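Local coordinates for periplasmic beta-glucosidase (Pseudomonas aeruginosa, PDB 6R5T), which probably hydrolyses terminal, non-reducing beta-D-glucosyl residues in the periplasm, releasing beta-D-glucose, as a member of glycosyl hydrolase family 3, at residues 4-9 with 325-330; 30-35 with 288-293; 107-112 with 349-354. The protein carries 1 engineered substitution. One frame throughout, in Å; residues are numbered along the deposited sequence.

Contact 1 (4-9 with 325-330); sequences ERFIAS and GLFADP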
ATOM      1  N   GLU A   4      -6.334 -30.918 -34.865  1.00 34.86           N
ATOM      2  CA  GLU A   4      -5.554 -29.898 -35.608  1.00 38.39           C
ATOM      3  C   GLU A   4      -5.876 -30.034 -37.107  1.00 37.15           C
ATOM      4  O   GLU A   4      -5.935 -28.989 -37.731  1.00 38.08           O
ATOM      5  CB  GLU A   4      -4.071 -29.870 -35.237  1.00 44.73           C
ATOM      6  CG  GLU A   4      -3.748 -29.139 -33.915  1.00 49.75           C
ATOM      7  CD  GLU A   4      -4.549 -27.939 -33.360  1.00 58.24           C
ATOM      8  OE1 GLU A   4      -5.041 -28.072 -32.184  1.00 49.08           O
ATOM      9  OE2 GLU A   4      -4.626 -26.827 -34.024  1.00 46.68           O
ATOM     10  N   ARG A   5      -6.160 -31.227 -37.640  1.00 39.93           N
ATOM     11  CA  ARG A   5      -6.564 -31.402 -39.063  1.00 42.63           C
ATOM     12  C   ARG A   5      -7.914 -30.715 -39.278  1.00 36.38           C
ATOM     13  O   ARG A   5      -8.033 -29.973 -40.242  1.00 31.10           O
ATOM     14  CB  ARG A   5      -6.673 -32.877 -39.470  1.00 51.01           C
ATOM     15  CG  ARG A   5      -5.347 -33.635 -39.466  1.00 61.79           C
ATOM     16  CD  ARG A   5      -5.352 -34.876 -40.352  1.00 65.53           C
ATOM     17  NE  ARG A   5      -5.518 -34.446 -41.737  1.00 78.96           N
ATOM     18  CZ  ARG A   5      -6.338 -34.986 -42.638  1.00 80.59           C
ATOM     19  NH1 ARG A   5      -7.090 -36.031 -42.332  1.00 81.91           N
ATOM     20  NH2 ARG A   5      -6.401 -34.468 -43.855  1.00 79.49           N
ATOM     21  N   PHE A   6      -8.893 -30.993 -38.425  1.00 29.31           N
ATOM     22  CA  PHE A   6     -10.268 -30.438 -38.489  1.00 25.71           C
ATOM     23  C   PHE A   6     -10.141 -28.903 -38.519  1.00 25.22           C
ATOM     24  O   PHE A   6     -10.766 -28.260 -39.371  1.00 22.72           O
ATOM     25  CB  PHE A   6     -11.137 -30.890 -37.304  1.00 26.34           C
ATOM     26  CG  PHE A   6     -12.544 -30.361 -37.347  1.00 27.37           C
ATOM     27  CD1 PHE A   6     -12.850 -29.121 -36.791  1.00 26.00           C
ATOM     28  CD2 PHE A   6     -13.560 -31.059 -37.972  1.00 29.78           C
ATOM     29  CE1 PHE A   6     -14.130 -28.591 -36.868  1.00 27.57           C
ATOM     30  CE2 PHE A   6     -14.845 -30.522 -38.052  1.00 35.02           C
ATOM     31  CZ  PHE A   6     -15.129 -29.284 -37.502  1.00 33.89           C
ATOM     32  N   ILE A   7      -9.347 -28.348 -37.605  1.00 22.43           N
ATOM     33  CA  ILE A   7      -9.232 -26.871 -37.463  1.00 24.70           C
ATOM     34  C   ILE A   7      -8.525 -26.286 -38.678  1.00 21.88           C
ATOM     35  O   ILE A   7      -8.966 -25.268 -39.186  1.00 20.16           O
ATOM     36  CB  ILE A   7      -8.567 -26.464 -36.127  1.00 25.23           C
ATOM     37  CG1 ILE A   7      -9.532 -26.825 -34.991  1.00 29.07           C
ATOM     38  CG2 ILE A   7      -8.215 -24.991 -36.134  1.00 27.42           C
ATOM     39  CD1 ILE A   7      -8.964 -26.719 -33.603  1.00 31.45           C
ATOM     40  N   ALA A   8      -7.453 -26.913 -39.146  1.00 23.31           N
ATOM     41  CA  ALA A   8      -6.701 -26.427 -40.324  1.00 22.49           C
ATOM     42  C   ALA A   8      -7.613 -26.493 -41.562  1.00 21.28           C
ATOM     43  O   ALA A   8      -7.566 -25.550 -42.349  1.00 22.75           O
ATOM     44  CB  ALA A   8      -5.449 -27.249 -40.518  1.00 25.02           C
ATOM     45  N   SER A   9      -8.425 -27.530 -41.721  1.00 20.36           N
ATOM     46  CA  SER A   9      -9.304 -27.679 -42.901  1.00 22.08           C
ATOM     47  C   SER A   9     -10.346 -26.567 -42.827  1.00 21.63           C
ATOM     48  O   SER A   9     -10.593 -25.884 -43.842  1.00 21.23           O
ATOM     49  CB  SER A   9      -9.942 -29.044 -42.976  1.00 26.15           C
ATOM     50  OG  SER A   9     -11.018 -29.087 -43.932  1.00 31.26           O
ATOM     51  N   GLY A 325     -17.438 -29.460 -27.812  1.00 16.67           N
ATOM     52  CA  GLY A 325     -18.296 -30.410 -28.542  1.00 18.38           C
ATOM     53  C   GLY A 325     -19.201 -29.724 -29.537  1.00 18.30           C
ATOM     54  O   GLY A 325     -20.141 -30.371 -30.033  1.00 20.23           O
ATOM     55  N   LEU A 326     -19.030 -28.426 -29.772  1.00 17.93           N
ATOM     56  CA  LEU A 326     -20.021 -27.623 -30.511  1.00 16.82           C
ATOM     57  C   LEU A 326     -19.957 -27.915 -32.013  1.00 16.88           C
ATOM     58  O   LEU A 326     -20.952 -27.666 -32.664  1.00 19.81           O
ATOM     59  CB  LEU A 326     -19.860 -26.144 -30.165  1.00 16.78           C
ATOM     60  CG  LEU A 326     -20.187 -25.818 -28.704  1.00 17.08           C
ATOM     61  CD1 LEU A 326     -19.685 -24.407 -28.376  1.00 18.56           C
ATOM     62  CD2 LEU A 326     -21.684 -25.901 -28.410  1.00 18.62           C
ATOM     63  N   PHE A 327     -18.850 -28.394 -32.524  1.00 18.35           N
ATOM     64  CA  PHE A 327     -18.810 -28.804 -33.960  1.00 20.36           C
ATOM     65  C   PHE A 327     -19.510 -30.155 -34.118  1.00 26.15           C
ATOM     66  O   PHE A 327     -20.070 -30.399 -35.186  1.00 27.76           O
ATOM     67  CB  PHE A 327     -17.406 -28.859 -34.511  1.00 20.02           C
ATOM     68  CG  PHE A 327     -16.808 -27.508 -34.740  1.00 17.93           C
ATOM     69  CD1 PHE A 327     -17.297 -26.706 -35.756  1.00 18.46           C
ATOM     70  CD2 PHE A 327     -15.816 -27.012 -33.922  1.00 17.92           C
ATOM     71  CE1 PHE A 327     -16.787 -25.442 -35.988  1.00 20.49           C
ATOM     72  CE2 PHE A 327     -15.272 -25.770 -34.177  1.00 19.39           C
ATOM     73  CZ  PHE A 327     -15.780 -24.960 -35.173  1.00 19.27           C
ATOM     74  N   ALA A 328     -19.549 -30.984 -33.080  1.00 22.99           N
ATOM     75  CA  ALA A 328     -20.228 -32.303 -33.148  1.00 21.49           C
ATOM     76  C   ALA A 328     -21.731 -32.111 -32.990  1.00 24.27           C
ATOM     77  O   ALA A 328     -22.518 -32.771 -33.686  1.00 22.62           O
ATOM     78  CB  ALA A 328     -19.638 -33.219 -32.107  1.00 21.50           C
ATOM     79  N   ASP A 329     -22.153 -31.208 -32.094  1.00 21.73           N
ATOM     80  CA  ASP A 329     -23.572 -30.865 -31.923  1.00 21.30           C
ATOM     81  C   ASP A 329     -23.656 -29.510 -31.247  1.00 22.00           C
ATOM     82  O   ASP A 329     -23.456 -29.414 -30.029  1.00 22.05           O
ATOM     83  CB  ASP A 329     -24.314 -31.921 -31.101  1.00 24.98           C
ATOM     84  CG  ASP A 329     -25.791 -31.620 -30.850  1.00 22.31           C
ATOM     85  OD1 ASP A 329     -26.351 -30.676 -31.470  1.00 25.49           O
ATOM     86  OD2 ASP A 329     -26.365 -32.332 -29.995  1.00 28.14           O
ATOM     87  N   PRO A 330     -24.029 -28.471 -32.010  1.00 21.78           N
ATOM     88  CA  PRO A 330     -24.164 -27.113 -31.489  1.00 21.06           C
ATOM     89  C   PRO A 330     -25.256 -27.015 -30.423  1.00 21.87           C
ATOM     90  O   PRO A 330     -25.299 -25.981 -29.697  1.00 19.51           O
ATOM     91  CB  PRO A 330     -24.494 -26.225 -32.681  1.00 21.68           C
ATOM     92  CG  PRO A 330     -24.620 -27.140 -33.874  1.00 25.46           C
ATOM     93  CD  PRO A 330     -24.275 -28.543 -33.461  1.00 22.91           C
TER

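Contact 2 (30-35 with 288-293); sequences ADHPKE and NDDLYS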
ATOM      1  N   ALA A  30     -27.480  -1.917 -24.968  1.00 32.07           N
ATOM      2  CA  ALA A  30     -27.650  -0.648 -25.704  1.00 36.53           C
ATOM      3  C   ALA A  30     -26.662  -0.614 -26.875  1.00 36.21           C
ATOM      4  O   ALA A  30     -27.076  -0.230 -27.961  1.00 37.53           O
ATOM      5  CB  ALA A  30     -27.464   0.510 -24.766  1.00 39.18           C
ATOM      6  N   ASP A  31     -25.434  -1.099 -26.671  1.00 33.14           N
ATOM      7  CA  ASP A  31     -24.361  -1.109 -27.698  1.00 35.41           C
ATOM      8  C   ASP A  31     -24.652  -2.128 -28.804  1.00 32.00           C
ATOM      9  O   ASP A  31     -24.081  -1.998 -29.899  1.00 33.00           O
ATOM     10  CB  ASP A  31     -23.004  -1.438 -27.065  1.00 42.41           C
ATOM     11  CG  ASP A  31     -22.378  -0.294 -26.281  1.00 53.43           C
ATOM     12  OD1 ASP A  31     -22.588   0.875 -26.677  1.00 59.88           O
ATOM     13  OD2 ASP A  31     -21.668  -0.582 -25.284  1.00 53.56           O
ATOM     14  N   HIS A  32     -25.379  -3.198 -28.495  1.00 24.87           N
ATOM     15  CA  HIS A  32     -25.651  -4.321 -29.418  1.00 23.92           C
ATOM     16  C   HIS A  32     -27.093  -4.757 -29.227  1.00 23.83           C
ATOM     17  O   HIS A  32     -27.371  -5.770 -28.610  1.00 24.09           O
ATOM     18  CB  HIS A  32     -24.734  -5.507 -29.179  1.00 25.70           C
ATOM     19  CG  HIS A  32     -23.289  -5.149 -29.258  1.00 25.45           C
ATOM     20  ND1 HIS A  32     -22.527  -5.006 -28.138  1.00 25.43           N
ATOM     21  CD2 HIS A  32     -22.474  -4.973 -30.321  1.00 24.72           C
ATOM     22  CE1 HIS A  32     -21.287  -4.694 -28.511  1.00 25.41           C
ATOM     23  NE2 HIS A  32     -21.236  -4.685 -29.854  1.00 28.47           N
ATOM     24  N   PRO A  33     -28.024  -4.001 -29.827  1.00 24.66           N
ATOM     25  CA  PRO A  33     -29.425  -4.371 -29.781  1.00 24.12           C
ATOM     26  C   PRO A  33     -29.635  -5.773 -30.350  1.00 24.50           C
ATOM     27  O   PRO A  33     -28.910  -6.242 -31.249  1.00 23.22           O
ATOM     28  CB  PRO A  33     -30.123  -3.340 -30.670  1.00 27.20           C
ATOM     29  CG  PRO A  33     -29.157  -2.215 -30.801  1.00 27.88           C
ATOM     30  CD  PRO A  33     -27.769  -2.797 -30.617  1.00 25.67           C
ATOM     31  N   LYS A  34     -30.638  -6.446 -29.817  1.00 22.38           N
ATOM     32  CA  LYS A  34     -30.846  -7.866 -30.096  1.00 25.55           C
ATOM     33  C   LYS A  34     -30.959  -8.113 -31.605  1.00 26.99           C
ATOM     34  O   LYS A  34     -30.356  -9.109 -32.057  1.00 27.61           O
ATOM     35  CB  LYS A  34     -32.124  -8.367 -29.447  1.00 29.35           C
ATOM     36  CG  LYS A  34     -32.327  -9.863 -29.581  1.00 32.67           C
ATOM     37  CD  LYS A  34     -32.998 -10.455 -28.349  1.00 39.31           C
ATOM     38  CE  LYS A  34     -33.891 -11.638 -28.640  1.00 45.21           C
ATOM     39  NZ  LYS A  34     -34.787 -11.922 -27.491  1.00 44.12           N
ATOM     40  N   GLU A  35     -31.780  -7.349 -32.321  1.00 26.56           N
ATOM     41  CA  GLU A  35     -32.068  -7.689 -33.746  1.00 29.42           C
ATOM     42  C   GLU A  35     -30.776  -7.486 -34.553  1.00 27.67           C
ATOM     43  O   GLU A  35     -30.513  -8.299 -35.435  1.00 25.88           O
ATOM     44  CB  GLU A  35     -33.197  -6.868 -34.380  1.00 38.64           C
ATOM     45  CG  GLU A  35     -34.549  -6.866 -33.666  1.00 47.95           C
ATOM     46  CD  GLU A  35     -34.957  -8.063 -32.815  1.00 56.69           C
ATOM     47  OE1 GLU A  35     -34.877  -9.209 -33.317  1.00 61.72           O
ATOM     48  OE2 GLU A  35     -35.376  -7.842 -31.638  1.00 58.72           O
ATOM     49  N   ASN A 288     -16.816  -6.933 -26.278  1.00 19.19           N
ATOM     50  CA  ASN A 288     -17.836  -5.872 -26.394  1.00 21.93           C
ATOM     51  C   ASN A 288     -17.429  -4.646 -27.216  1.00 19.51           C
ATOM     52  O   ASN A 288     -18.326  -4.113 -27.831  1.00 22.86           O
ATOM     53  CB  ASN A 288     -18.404  -5.534 -25.022  1.00 27.75           C
ATOM     54  CG  ASN A 288     -19.921  -5.533 -25.078  1.00 30.45           C
ATOM     55  OD1 ASN A 288     -20.595  -6.453 -25.594  1.00 23.87           O
ATOM     56  ND2 ASN A 288     -20.455  -4.414 -24.641  1.00 40.73           N
ATOM     57  N   ASP A 289     -16.181  -4.153 -27.251  1.00 19.14           N
ATOM     58  CA  ASP A 289     -15.932  -2.802 -27.833  1.00 19.49           C
ATOM     59  C   ASP A 289     -15.844  -2.834 -29.371  1.00 19.85           C
ATOM     60  O   ASP A 289     -15.869  -1.748 -29.979  1.00 18.45           O
ATOM     61  CB  ASP A 289     -14.762  -2.072 -27.175  1.00 21.19           C
ATOM     62  CG  ASP A 289     -13.449  -2.789 -27.265  1.00 23.55           C
ATOM     63  OD1 ASP A 289     -13.197  -3.380 -28.320  1.00 20.74           O
ATOM     64  OD2 ASP A 289     -12.652  -2.660 -26.286  1.00 20.07           O
ATOM     65  N   ASP A 290     -15.793  -4.024 -29.966  1.00 18.44           N
ATOM     66  CA  ASP A 290     -15.773  -4.244 -31.431  1.00 19.80           C
ATOM     67  C   ASP A 290     -14.558  -3.635 -32.114  1.00 18.52           C
ATOM     68  O   ASP A 290     -14.573  -3.536 -33.331  1.00 18.74           O
ATOM     69  CB  ASP A 290     -17.070  -3.742 -32.061  1.00 21.00           C
ATOM     70  CG  ASP A 290     -18.239  -4.648 -31.764  1.00 23.26           C
ATOM     71  OD1 ASP A 290     -18.034  -5.773 -31.279  1.00 22.45           O
ATOM     72  OD2 ASP A 290     -19.360  -4.195 -32.003  1.00 23.85           O
ATOM     73  N   LEU A 291     -13.491  -3.335 -31.389  1.00 17.22           N
ATOM     74  CA  LEU A 291     -12.312  -2.740 -32.043  1.00 16.14           C
ATOM     75  C   LEU A 291     -11.702  -3.745 -33.017  1.00 16.57           C
ATOM     76  O   LEU A 291     -11.232  -3.312 -34.069  1.00 15.37           O
ATOM     77  CB  LEU A 291     -11.284  -2.289 -31.003  1.00 17.46           C
ATOM     78  CG  LEU A 291     -11.363  -0.808 -30.664  1.00 19.19           C
ATOM     79  CD1 LEU A 291     -12.715  -0.446 -30.121  1.00 21.85           C
ATOM     80  CD2 LEU A 291     -10.286  -0.406 -29.667  1.00 19.81           C
ATOM     81  N   TYR A 292     -11.698  -5.037 -32.702  1.00 16.74           N
ATOM     82  CA  TYR A 292     -11.048  -6.020 -33.591  1.00 15.59           C
ATOM     83  C   TYR A 292     -11.768  -6.029 -34.958  1.00 17.62           C
ATOM     84  O   TYR A 292     -11.097  -5.991 -35.997  1.00 15.75           O
ATOM     85  CB  TYR A 292     -11.024  -7.424 -33.006  1.00 16.42           C
ATOM     86  CG  TYR A 292      -9.899  -7.719 -32.040  1.00 15.73           C
ATOM     87  CD1 TYR A 292      -9.253  -6.703 -31.348  1.00 16.50           C
ATOM     88  CD2 TYR A 292      -9.538  -9.018 -31.770  1.00 15.18           C
ATOM     89  CE1 TYR A 292      -8.211  -6.994 -30.480  1.00 18.47           C
ATOM     90  CE2 TYR A 292      -8.504  -9.326 -30.897  1.00 15.58           C
ATOM     91  CZ  TYR A 292      -7.824  -8.305 -30.276  1.00 15.36           C
ATOM     92  OH  TYR A 292      -6.813  -8.573 -29.406  1.00 17.26           O
ATOM     93  N   SER A 293     -13.089  -6.121 -34.950  1.00 17.63           N
ATOM     94  CA  SER A 293     -13.855  -6.142 -36.213  1.00 19.57           C
ATOM     95  C   SER A 293     -13.680  -4.827 -36.964  1.00 20.39           C
ATOM     96  O   SER A 293     -13.693  -4.840 -38.199  1.00 21.24           O
ATOM     97  CB  SER A 293     -15.286  -6.410 -35.932  1.00 20.98           C
ATOM     98  OG  SER A 293     -15.458  -7.754 -35.482  1.00 23.89           O
TER

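Contact 3 (107-112 with 349-354); sequences ARISAL and RLHRQA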
ATOM      1  N   ALA A 107     -18.690 -25.852  -7.423  1.00 15.25           N
ATOM      2  CA  ALA A 107     -18.343 -25.614  -8.839  1.00 15.56           C
ATOM      3  C   ALA A 107     -19.093 -26.620  -9.727  1.00 15.91           C
ATOM      4  O   ALA A 107     -19.577 -26.258 -10.803  1.00 15.41           O
ATOM      5  CB  ALA A 107     -16.854 -25.752  -9.037  1.00 15.88           C
ATOM      6  N   ARG A 108     -19.134 -27.856  -9.295  1.00 16.86           N
ATOM      7  CA  ARG A 108     -19.807 -28.939 -10.082  1.00 17.38           C
ATOM      8  C   ARG A 108     -21.278 -28.588 -10.256  1.00 16.89           C
ATOM      9  O   ARG A 108     -21.806 -28.658 -11.395  1.00 16.42           O
ATOM     10  CB  ARG A 108     -19.659 -30.301  -9.411  1.00 18.12           C
ATOM     11  CG  ARG A 108     -20.346 -31.429 -10.184  1.00 19.38           C
ATOM     12  CD  ARG A 108     -19.428 -32.084 -11.214  1.00 20.94           C
ATOM     13  NE  ARG A 108     -18.978 -31.264 -12.339  1.00 20.96           N
ATOM     14  CZ  ARG A 108     -19.688 -30.930 -13.430  1.00 25.08           C
ATOM     15  NH1 ARG A 108     -20.948 -31.340 -13.605  1.00 24.96           N
ATOM     16  NH2 ARG A 108     -19.109 -30.202 -14.372  1.00 20.71           N
ATOM     17  N   ILE A 109     -21.958 -28.254  -9.178  1.00 15.66           N
ATOM     18  CA  ILE A 109     -23.386 -27.903  -9.245  1.00 16.93           C
ATOM     19  C   ILE A 109     -23.548 -26.648 -10.085  1.00 17.04           C
ATOM     20  O   ILE A 109     -24.526 -26.529 -10.866  1.00 16.48           O
ATOM     21  CB  ILE A 109     -23.968 -27.729  -7.834  1.00 16.99           C
ATOM     22  CG1 ILE A 109     -23.957 -29.062  -7.087  1.00 19.95           C
ATOM     23  CG2 ILE A 109     -25.315 -27.068  -7.870  1.00 17.56           C
ATOM     24  CD1 ILE A 109     -24.919 -30.074  -7.606  1.00 24.96           C
ATOM     25  N   SER A 110     -22.665 -25.665  -9.928  1.00 16.09           N
ATOM     26  CA  SER A 110     -22.754 -24.434 -10.748  1.00 16.20           C
ATOM     27  C   SER A 110     -22.702 -24.816 -12.244  1.00 14.91           C
ATOM     28  O   SER A 110     -23.431 -24.294 -13.044  1.00 16.63           O
ATOM     29  CB  SER A 110     -21.590 -23.495 -10.443  1.00 18.58           C
ATOM     30  OG  SER A 110     -21.654 -22.997  -9.108  1.00 22.29           O
ATOM     31  N   ALA A 111     -21.771 -25.679 -12.589  1.00 15.68           N
ATOM     32  CA  ALA A 111     -21.557 -26.094 -13.998  1.00 15.94           C
ATOM     33  C   ALA A 111     -22.778 -26.882 -14.481  1.00 16.99           C
ATOM     34  O   ALA A 111     -23.240 -26.642 -15.605  1.00 17.35           O
ATOM     35  CB  ALA A 111     -20.323 -26.926 -14.106  1.00 15.72           C
ATOM     36  N   LEU A 112     -23.266 -27.774 -13.653  1.00 16.86           N
ATOM     37  CA  LEU A 112     -24.490 -28.588 -13.956  1.00 17.69           C
ATOM     38  C   LEU A 112     -25.630 -27.629 -14.262  1.00 17.92           C
ATOM     39  O   LEU A 112     -26.315 -27.747 -15.309  1.00 18.46           O
ATOM     40  CB  LEU A 112     -24.819 -29.456 -12.731  1.00 20.98           C
ATOM     41  CG  LEU A 112     -26.004 -30.407 -12.870  1.00 27.58           C
ATOM     42  CD1 LEU A 112     -25.915 -31.519 -11.812  1.00 34.78           C
ATOM     43  CD2 LEU A 112     -27.310 -29.650 -12.732  1.00 32.98           C
ATOM     44  N   ARG A 349     -35.447 -27.404 -10.157  1.00 22.62           N
ATOM     45  CA  ARG A 349     -34.157 -27.302 -10.889  1.00 20.43           C
ATOM     46  C   ARG A 349     -33.075 -26.735  -9.947  1.00 21.30           C
ATOM     47  O   ARG A 349     -31.896 -26.627 -10.369  1.00 19.13           O
ATOM     48  CB  ARG A 349     -34.330 -26.382 -12.107  1.00 21.24           C
ATOM     49  CG  ARG A 349     -35.358 -26.909 -13.101  1.00 21.04           C
ATOM     50  CD  ARG A 349     -35.377 -26.101 -14.361  1.00 21.57           C
ATOM     51  NE  ARG A 349     -34.262 -26.447 -15.223  1.00 21.48           N
ATOM     52  CZ  ARG A 349     -33.366 -25.599 -15.762  1.00 20.26           C
ATOM     53  NH1 ARG A 349     -33.364 -24.315 -15.485  1.00 19.96           N
ATOM     54  NH2 ARG A 349     -32.446 -26.060 -16.590  1.00 21.32           N
ATOM     55  N   LEU A 350     -33.447 -26.356  -8.721  1.00 19.11           N
ATOM     56  CA  LEU A 350     -32.435 -25.896  -7.724  1.00 19.38           C
ATOM     57  C   LEU A 350     -31.771 -27.071  -7.024  1.00 19.94           C
ATOM     58  O   LEU A 350     -32.168 -28.281  -7.180  1.00 18.81           O
ATOM     59  CB  LEU A 350     -33.086 -24.972  -6.718  1.00 18.65           C
ATOM     60  CG  LEU A 350     -33.653 -23.665  -7.248  1.00 19.10           C
ATOM     61  CD1 LEU A 350     -34.339 -22.929  -6.132  1.00 20.94           C
ATOM     62  CD2 LEU A 350     -32.583 -22.763  -7.861  1.00 19.86           C
ATOM     63  N   HIS A 351     -30.707 -26.756  -6.298  1.00 15.94           N
ATOM     64  CA  HIS A 351     -29.899 -27.719  -5.542  1.00 17.86           C
ATOM     65  C   HIS A 351     -29.765 -27.190  -4.120  1.00 18.50           C
ATOM     66  O   HIS A 351     -28.612 -26.919  -3.681  1.00 17.79           O
ATOM     67  CB  HIS A 351     -28.566 -28.008  -6.224  1.00 19.09           C
ATOM     68  CG  HIS A 351     -28.717 -28.682  -7.540  1.00 20.78           C
ATOM     69  ND1 HIS A 351     -28.998 -27.987  -8.699  1.00 19.55           N
ATOM     70  CD2 HIS A 351     -28.722 -29.999  -7.854  1.00 24.11           C
ATOM     71  CE1 HIS A 351     -29.178 -28.858  -9.691  1.00 21.14           C
ATOM     72  NE2 HIS A 351     -29.027 -30.106  -9.192  1.00 22.08           N
ATOM     73  N   ARG A 352     -30.896 -27.079  -3.417  1.00 18.53           N
ATOM     74  CA  ARG A 352     -30.875 -26.434  -2.080  1.00 18.42           C
ATOM     75  C   ARG A 352     -30.099 -27.280  -1.085  1.00 20.59           C
ATOM     76  O   ARG A 352     -29.461 -26.682  -0.224  1.00 19.74           O
ATOM     77  CB  ARG A 352     -32.269 -26.122  -1.559  1.00 18.18           C
ATOM     78  CG  ARG A 352     -33.007 -25.066  -2.358  1.00 18.41           C
ATOM     79  CD  ARG A 352     -34.338 -24.797  -1.746  1.00 17.34           C
ATOM     80  NE  ARG A 352     -35.115 -23.800  -2.444  1.00 16.57           N
ATOM     81  CZ  ARG A 352     -34.989 -22.493  -2.306  1.00 17.94           C
ATOM     82  NH1 ARG A 352     -34.079 -22.015  -1.481  1.00 18.22           N
ATOM     83  NH2 ARG A 352     -35.732 -21.644  -2.984  1.00 18.19           N
ATOM     84  N   GLN A 353     -30.177 -28.612  -1.129  1.00 17.77           N
ATOM     85  CA  GLN A 353     -29.437 -29.402  -0.136  1.00 22.16           C
ATOM     86  C   GLN A 353     -27.937 -29.110  -0.299  1.00 20.53           C
ATOM     87  O   GLN A 353     -27.269 -28.925   0.720  1.00 20.49           O
ATOM     88  CB  GLN A 353     -29.675 -30.904  -0.278  1.00 25.58           C
ATOM     89  CG  GLN A 353     -28.879 -31.670   0.769  1.00 30.06           C
ATOM     90  CD  GLN A 353     -28.943 -33.179   0.692  1.00 37.32           C
ATOM     91  OE1 GLN A 353     -28.439 -33.882   1.578  1.00 44.48           O
ATOM     92  NE2 GLN A 353     -29.524 -33.686  -0.383  1.00 40.64           N
ATOM     93  N   ALA A 354     -27.411 -29.053  -1.513  1.00 19.38           N
ATOM     94  CA  ALA A 354     -25.965 -28.787  -1.710  1.00 20.17           C
ATOM     95  C   ALA A 354     -25.658 -27.376  -1.195  1.00 18.48           C
ATOM     96  O   ALA A 354     -24.627 -27.208  -0.498  1.00 18.47           O
ATOM     97  CB  ALA A 354     -25.538 -28.924  -3.152  1.00 20.26           C
TER

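Contact 1 (4-9 with 325-330)
F6 lays the CE1-CZ end of its ring over one face of F327. F6 CE1 is the closest atom, 3.6 Å from F327 CG and displaced toward the rim of that ring. F6 CZ is 3.8 Å from F327 CB, so the overlap takes in CG of the F327 ring and the CB that carries it. The ring centroids are 5.0 Å apart and the planes are inclined at 58°. The pair is therefore neither a parallel stack nor a T-shaped one. With CG anti to the backbone N (chi1 -179°), the F6 ring is carried straight out from its helix toward F327. The contact is purely apolar and small, burying 98 Å² in all, and it lies at the protein surface.

It joins the N-terminal helix 2-12 to the turn that follows helix 307-323 of the TIM-barrel-like domain. That helix ends in a Schellman motif at G325, which has positive phi. The chain then bends through 326-328, with D329 N bonded to G325 O at 3.0 Å. Helix 307-323 also supplies the surroundings of the pair. Y322 brings a third ring against F6, while F327 rests on L318 and K321. On the same helix, R315 forms a salt bridge with E4 OE1, and I7 packs on R315 and A319.

Contact 2 (30-35 with 288-293)
H32 points its NE2 at the carboxylate of D290. The hydrogen bond from H32 NE2 to D290 OD2 is 2.9 Å long, with an N-H...O angle of 158°. D290 OD2 lies almost exactly in the imidazole plane. Seen from the carboxylate, the donor stands above the plane, 40° out of it. The ring and carboxylate planes are 67° apart. H32 CG lies anti to its carbonyl carbon, beside the backbone N, which turns the ring toward 288-290.

The neighbouring corner of the same ring edge meets N288. H32 CE1 is 3.1 Å from N288 O, again near the ring plane, so the rather polar C-H side of the ring faces a carbonyl oxygen. The N288 side chain runs alongside H32, pointing the other way, with ring and amide planes also well inclined. N288 OD1 is 3.5 Å from H32 CE1. D31 is a looser neighbour, with its OD2 4.1 Å from N288 ND2.

A second shell fixes these groups. D290 OD1 forms a salt bridge with R24 NE, a second charged partner for the carboxylate. This pairing probably favours the charged form of D290. N288 OD1 accepts from S27 N, and the N288 backbone is bonded to L25. D289 turns away from H32 and closes an Asx turn, its OD1 accepting from L291 N at 3.1 Å just as helix 291-301 begins.

The N288 side chain is about 7 Å from a bound beta-D-galactopyranose. The two segments follow strands 24-26 and 286-287, the first and last of the parallel eight-strand sheet. A His-carboxylate hydrogen bond here ties together the loops beyond the adjoining first and eighth strands of a TIM-barrel-like fold.

Contact 3 (107-112 with 349-354)
This contact packs a helix of the TIM-barrel-like domain, 100-116, against the N-terminal end of helix 352-362, which leads into the six-strand mixed sheet. H351 holds the N-cap position of the second helix and supplies the main surface. I109 meets it with two branches. I109 CG2 is 3.8 Å from H351 CB and reaches the attached side of the ring. I109 CD1 lies farther along, 3.8 Å from H351 CD2. CG2 stands anti to the backbone N and CG1 anti to the carbonyl carbon (chi1 -66°); with chi2 at -70°, CD1 reaches H351 CD2 while CG2 stays near CB and CG. L112, one turn on, crosses the histidine at about a right angle. Its CD2 is 3.7 Å from H351 CE1. A354, in the first turn of helix 352-362, extends the apolar patch, with its CB 4.2 Å from I109 CG1.

Aliphatic side chains meet an imidazole and an alanine, and 176 Å² is buried. The polar partner of the imidazole lies a residue beyond L112: H351 ND1 is hydrogen-bonded to E113 OE2. This bond helps fix how the ring is turned. The H351 backbone N is bonded to T86 OG1.

F88 lies against I109, and R105 from helix 100-116 touches A354. R349 makes a salt bridge with D117 just after that helix, while R352 pairs with E347 and E544. Helix 100-116 also packs on helix 146-161 through A107 and A111. It thus touches that helix as well as the start of helix 352-362, which precedes strand 364-368.

Contact 1 joins the N-terminal helix to the turn after helix 307-323; contact 2 lies beyond the adjoining first and eighth strands. Their centres are 26 Å apart and their nearest atoms about 17 Å. Along the chain, contact 2 is nested inside the loop closed by contact 1. Contact 3 crosses both in sequence, because its second segment follows all of theirs and its first lies between their segments. Its centre is 30 Å from contact 1 and 32 Å from contact 2. It joins a barrel helix to the helix preceding the next sheet. Contact 2 is near the bound sugar: N288 follows M287 of the glycan pocket and packs on H256, another pocket residue. None of the three touches another.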